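Local coordinates for putative dehydrogenase (Amycolatopsis orientalis, PDB 5A9T), which is an imine reductase, an oxidoreductase of the HIBADH-related family that uses NADPH to reduce imines to amines, at residues 91-96 and 116-121; 6-11 and 62-67. One frame throughout, in Å; residues are numbered along the deposited sequence.

Contact 1 (91-96 and 116-121)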
loop_
_atom_site.group_PDB
_atom_site.type_symbol
_atom_site.label_atom_id
_atom_site.label_comp_id
_atom_site.label_asym_id
_atom_site.label_seq_id
_atom_site.Cartn_x
_atom_site.Cartn_y
_atom_site.Cartn_z
ATOM N N VAL A 91 -32.121 0.382 14.802
ATOM C CA VAL A 91 -31.416 1.393 13.972
ATOM C C VAL A 91 -30.104 0.790 13.540
ATOM O O VAL A 91 -29.287 0.386 14.378
ATOM C CB VAL A 91 -31.243 2.661 14.751
ATOM C CG1 VAL A 91 -30.198 3.544 14.034
ATOM C CG2 VAL A 91 -32.597 3.416 14.939
ATOM N N VAL A 92 -29.867 0.781 12.227
ATOM C CA VAL A 92 -28.577 0.540 11.610
ATOM C C VAL A 92 -28.121 1.864 11.073
ATOM O O VAL A 92 -28.670 2.373 10.075
ATOM C CB VAL A 92 -28.649 -0.529 10.568
ATOM C CG1 VAL A 92 -27.280 -0.760 9.906
ATOM C CG2 VAL A 92 -29.117 -1.842 11.116
ATOM N N ASN A 93 -27.138 2.483 11.758
ATOM C CA ASN A 93 -26.642 3.774 11.425
ATOM C C ASN A 93 -25.407 3.679 10.563
ATOM O O ASN A 93 -24.383 3.245 11.068
ATOM C CB ASN A 93 -26.300 4.509 12.702
ATOM C CG ASN A 93 -25.969 5.986 12.450
ATOM O OD1 ASN A 93 -25.908 6.465 11.327
ATOM N ND2 ASN A 93 -25.730 6.754 13.586
ATOM N N LEU A 94 -25.534 4.190 9.342
ATOM C CA LEU A 94 -24.427 4.078 8.345
ATOM C C LEU A 94 -23.730 5.392 8.173
ATOM O O LEU A 94 -22.890 5.505 7.239
ATOM C CB LEU A 94 -24.934 3.476 7.097
ATOM C CG LEU A 94 -25.506 2.091 7.200
ATOM C CD1 LEU A 94 -26.054 1.566 5.889
ATOM C CD2 LEU A 94 -24.501 1.073 7.760
ATOM N N ASN A 95 -23.887 6.352 9.055
ATOM C CA ASN A 95 -23.119 7.634 8.866
ATOM C C ASN A 95 -22.717 8.304 10.118
ATOM O O ASN A 95 -22.901 9.557 10.251
ATOM C CB ASN A 95 -23.784 8.559 7.854
ATOM C CG ASN A 95 -22.884 9.728 7.365
ATOM O OD1 ASN A 95 -21.707 9.567 7.275
ATOM N ND2 ASN A 95 -23.473 10.921 7.151
ATOM N N SER A 96 -22.177 7.556 11.074
ATOM C CA SER A 96 -21.642 8.234 12.242
ATOM C C SER A 96 -20.327 8.964 11.833
ATOM O O SER A 96 -19.497 8.496 11.057
ATOM C CB SER A 96 -21.321 7.369 13.402
ATOM O OG SER A 96 -22.428 6.790 14.029
ATOM N N TYR A 116 -29.335 -1.343 18.194
ATOM C CA TYR A 116 -28.453 -0.447 17.493
ATOM C C TYR A 116 -27.267 -1.155 16.893
ATOM O O TYR A 116 -26.612 -1.916 17.610
ATOM C CB TYR A 116 -27.955 0.681 18.431
ATOM C CG TYR A 116 -27.192 1.723 17.735
ATOM C CD1 TYR A 116 -27.788 2.828 17.058
ATOM C CD2 TYR A 116 -25.768 1.635 17.671
ATOM C CE1 TYR A 116 -27.025 3.773 16.337
ATOM C CE2 TYR A 116 -25.061 2.628 16.984
ATOM C CZ TYR A 116 -25.588 3.612 16.366
ATOM O OH TYR A 116 -24.983 4.647 15.636
ATOM N N LEU A 117 -26.981 -0.904 15.634
ATOM C CA LEU A 117 -25.736 -1.359 14.980
ATOM C C LEU A 117 -25.205 -0.155 14.217
ATOM O O LEU A 117 -25.931 0.580 13.555
ATOM C CB LEU A 117 -26.096 -2.635 14.120
ATOM C CG LEU A 117 -24.997 -3.409 13.545
ATOM C CD1 LEU A 117 -24.196 -4.074 14.667
ATOM C CD2 LEU A 117 -25.561 -4.357 12.509
ATOM N N ASP A 118 -23.867 0.052 14.276
ATOM C CA ASP A 118 -23.228 1.129 13.545
ATOM C C ASP A 118 -22.485 0.458 12.348
ATOM O O ASP A 118 -21.939 -0.657 12.492
ATOM C CB ASP A 118 -22.219 1.845 14.463
ATOM C CG ASP A 118 -22.013 3.264 14.015
ATOM O OD1 ASP A 118 -22.873 4.230 14.152
ATOM O OD2 ASP A 118 -20.967 3.519 13.292
ATOM N N GLY A 119 -22.525 1.129 11.209
ATOM C CA GLY A 119 -21.819 0.543 10.098
ATOM C C GLY A 119 -21.079 1.568 9.287
ATOM O O GLY A 119 -21.491 2.736 9.178
ATOM N N ALA A 120 -20.028 1.084 8.642
ATOM C CA ALA A 120 -19.204 1.908 7.775
ATOM C C ALA A 120 -19.201 1.314 6.371
ATOM O O ALA A 120 -18.846 0.131 6.166
ATOM C CB ALA A 120 -17.762 1.984 8.322
ATOM N N ILE A 121 -19.605 2.101 5.403
ATOM C CA ILE A 121 -19.713 1.657 4.016
ATOM C C ILE A 121 -18.372 1.857 3.315
ATOM O O ILE A 121 -17.861 2.957 3.297
ATOM C CB ILE A 121 -20.784 2.466 3.330
ATOM C CG1 ILE A 121 -22.130 2.294 4.071
ATOM C CG2 ILE A 121 -20.878 2.007 1.897
ATOM C CD1 ILE A 121 -23.204 3.268 3.598
HETATM O O HOH W 1 -20.471 4.725 6.182
HETATM O O HOH W 2 -21.487 4.690 11.157
#

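Contact 2 (6-11 and 62-67)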
loop_
_atom_site.group_PDB
_atom_site.type_symbol
_atom_site.label_atom_id
_atom_site.label_comp_id
_atom_site.label_asym_id
_atom_site.label_seq_id
_atom_site.Cartn_x
_atom_site.Cartn_y
_atom_site.Cartn_z
ATOM N N LEU A 6 -40.036 -8.201 3.155
ATOM C CA LEU A 6 -39.583 -7.841 4.534
ATOM C C LEU A 6 -39.529 -6.295 4.526
ATOM O O LEU A 6 -38.921 -5.710 3.589
ATOM C CB LEU A 6 -38.188 -8.379 4.634
ATOM C CG LEU A 6 -37.455 -8.239 6.022
ATOM C CD1 LEU A 6 -36.582 -7.019 6.313
ATOM C CD2 LEU A 6 -38.422 -8.375 7.123
ATOM N N PRO A 7 -40.210 -5.581 5.438
ATOM C CA PRO A 7 -40.244 -4.161 5.331
ATOM C C PRO A 7 -38.879 -3.565 5.867
ATOM O O PRO A 7 -38.295 -4.078 6.820
ATOM C CB PRO A 7 -41.394 -3.766 6.270
ATOM C CG PRO A 7 -41.481 -4.844 7.222
ATOM C CD PRO A 7 -41.171 -6.090 6.459
ATOM N N VAL A 8 -38.408 -2.522 5.221
ATOM C CA VAL A 8 -37.254 -1.817 5.686
ATOM C C VAL A 8 -37.507 -0.335 5.451
ATOM O O VAL A 8 -38.104 0.016 4.426
ATOM C CB VAL A 8 -35.975 -2.191 4.906
ATOM C CG1 VAL A 8 -34.801 -1.406 5.512
ATOM C CG2 VAL A 8 -35.779 -3.674 4.867
ATOM N N THR A 9 -37.091 0.545 6.349
ATOM C CA THR A 9 -37.147 1.939 6.154
ATOM C C THR A 9 -35.736 2.455 5.911
ATOM O O THR A 9 -34.815 2.106 6.671
ATOM C CB THR A 9 -37.760 2.608 7.361
ATOM O OG1 THR A 9 -39.155 2.275 7.458
ATOM C CG2 THR A 9 -37.659 4.103 7.303
ATOM N N VAL A 10 -35.579 3.384 4.981
ATOM C CA VAL A 10 -34.334 4.141 4.809
ATOM C C VAL A 10 -34.610 5.583 5.103
ATOM O O VAL A 10 -35.480 6.220 4.441
ATOM C CB VAL A 10 -33.791 3.951 3.388
ATOM C CG1 VAL A 10 -32.543 4.833 3.218
ATOM C CG2 VAL A 10 -33.490 2.515 3.085
ATOM N N ALA A 11 -33.944 6.155 6.090
ATOM C CA ALA A 11 -34.009 7.528 6.432
ATOM C C ALA A 11 -32.759 8.271 6.003
ATOM O O ALA A 11 -31.668 8.042 6.523
ATOM C CB ALA A 11 -34.206 7.698 7.927
ATOM N N SER A 62 -41.540 -0.085 9.690
ATOM C CA SER A 62 -40.565 -1.154 9.649
ATOM C C SER A 62 -39.922 -1.330 10.999
ATOM O O SER A 62 -39.764 -0.395 11.702
ATOM C CB SER A 62 -39.429 -0.902 8.600
ATOM O OG SER A 62 -39.973 -0.393 7.373
ATOM N N ARG A 63 -39.485 -2.574 11.299
ATOM C CA ARG A 63 -38.658 -2.774 12.468
ATOM C C ARG A 63 -37.199 -2.313 12.160
ATOM O O ARG A 63 -36.555 -1.682 13.007
ATOM C CB ARG A 63 -38.664 -4.205 12.931
ATOM C CG ARG A 63 -37.629 -4.558 13.999
ATOM C CD ARG A 63 -37.854 -5.969 14.564
ATOM N NE ARG A 63 -36.665 -6.508 15.295
ATOM C CZ ARG A 63 -36.296 -6.163 16.491
ATOM N NH1 ARG A 63 -36.910 -5.232 17.214
ATOM N NH2 ARG A 63 -35.262 -6.711 17.111
ATOM N N LEU A 64 -36.729 -2.639 10.952
ATOM C CA LEU A 64 -35.353 -2.306 10.530
ATOM C C LEU A 64 -35.321 -0.936 9.908
ATOM O O LEU A 64 -35.973 -0.672 8.894
ATOM C CB LEU A 64 -34.855 -3.367 9.524
ATOM C CG LEU A 64 -33.417 -3.046 9.011
ATOM C CD1 LEU A 64 -32.431 -3.071 10.105
ATOM C CD2 LEU A 64 -33.107 -4.032 7.918
ATOM N N LEU A 65 -34.608 -0.034 10.580
ATOM C CA LEU A 65 -34.474 1.382 10.185
ATOM C C LEU A 65 -33.012 1.580 9.793
ATOM O O LEU A 65 -32.137 1.563 10.649
ATOM C CB LEU A 65 -34.829 2.322 11.289
ATOM C CG LEU A 65 -36.154 1.977 11.985
ATOM C CD1 LEU A 65 -36.342 2.804 13.283
ATOM C CD2 LEU A 65 -37.406 2.071 11.087
ATOM N N VAL A 66 -32.755 1.776 8.511
ATOM C CA VAL A 66 -31.421 2.064 7.961
ATOM C C VAL A 66 -31.208 3.529 7.833
ATOM O O VAL A 66 -32.057 4.196 7.136
ATOM C CB VAL A 66 -31.272 1.370 6.614
ATOM C CG1 VAL A 66 -29.923 1.692 5.986
ATOM C CG2 VAL A 66 -31.316 -0.142 6.763
ATOM N N VAL A 67 -30.337 4.140 8.630
ATOM C CA VAL A 67 -30.244 5.587 8.748
ATOM C C VAL A 67 -28.946 6.031 8.035
ATOM O O VAL A 67 -27.862 5.510 8.363
ATOM C CB VAL A 67 -30.328 6.020 10.178
ATOM C CG1 VAL A 67 -30.235 7.543 10.258
ATOM C CG2 VAL A 67 -31.609 5.578 10.831
HETATM O O HOH W 3 -38.504 -4.486 9.465
HETATM O O HOH W 4 -41.389 -0.464 4.920
#

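Contact 1 (91-96 and 116-121)
Leu94 meets Gly119 and Ile121 just past the end of strand 91-93, beside parallel strand 116-121. With CG anti to its own carbonyl carbon (chi1 -61°), Leu94 brings CD2 to 3.6 Å from Gly119 CA, so the methyl lies directly on the glycine backbone. Its CB lies 3.9 Å from Ile121 CD1, the two side chains crossing at about a right angle, and a water joins Leu94 O to Ile121 N. On the face that carries Val91 and Asn93, the Tyr116 ring reaches across the strand gap and meets Val91 CG1 at CE1. Its hydroxyl accepts a hydrogen bond from Asn93 ND2 at 3.0 Å, the amide plane standing 84° from the ring. The strands belong to a beta-alpha-beta unit of the Rossmann-type domain, whose helix 99-111 packs on Tyr116 and Asp118. Tyr116 OH in turn donates to Asp118 OD1 (2.6 Å) on the anti lone pair, while Ser96 OG reaches the same oxygen at 2.6 Å from the syn side. Asn93 OD1 closes an Asx turn by accepting from Asn95 N, 3.0 Å away. Asn95, an NADP(+)-binding residue, gives its ND2 to Leu69 O and Asp71 OD1. Backbone bonds alternate between the strands, Asn93 supplying both N, to Leu117 O, and O, to Gly119 N at 2.8 Å.

Contact 2 (6-11 and 62-67)
Thr9 is gripped by strand 64-67 through its backbone N and O: the N donates to Leu64 O at 3.0 Å and almost straight (175°), and the O accepts from Val66 N at 2.8 Å. Val66 O then takes the N-H of Ala11, which completes the ladder between two neighbouring parallel strands of the Rossmann-type sheet. Strand 7-11 leads into the glycine-rich turn and the start of helix 15-26, where Leu13, Gly14 and Gly17 bind NADP(+). At the start of the ladder, the hydroxyl of Ser62, which precedes strand 64-67, lies 2.8 Å from that of Thr9, OG to OG1. Thr9 OG1, set anti to its carbonyl carbon (chi1 -69°), points back to this serine and is also hydrogen-bonded to Ala58 O. Ser62 OG has a water as a further partner. A second water spans the opening of the strands, donating to Pro7 O and accepting from Leu64 N, where the direct strand pairing has not yet set in.

Outside the polar row, the two faces of the sheet differ. On the face of Val8, Val10, Leu64 and Val66, Val8 CG1 touches Leu64 CD2 and Val66 CG2, with the Val8 and Leu64 side chains lying alongside each other and pointing the same way. Helix 15-26 packs on the valines of this face, Leu24 meeting Val8 and Val10, and Leu20 meeting Val66. The other face carries Thr9, Leu65, Ala11 and Val67; there Leu65 CD2 comes up beside the threonine, 3.8 Å from Thr9 CB.

How the contacts relate
Contacts 1 and 2 are buried pairings in one parallel stretch of sheet, in the order 7-11, 64-67, 90-93, 115-121. They are joined through the middle pair: Val92 O lies 2.8 Å from Val67 N and Leu94 N 2.8 Å from Val67 O, both probable hydrogen bonds, while Val92 CG2 packs on Leu64 CD1. Contact 2 sits farther from the centre of the chain, and its face pairs are mostly aliphatic, with hydroxyls and waters gathered where its strands begin. Contact 1 instead has a polar cluster on one face of the paired strands, joined by Ser96 from the loop after strand 91-93, around one carboxylate oxygen of a buried aspartate. Contact 1 holds a cofactor-binding residue itself; contact 2 borders the glycine-rich turn.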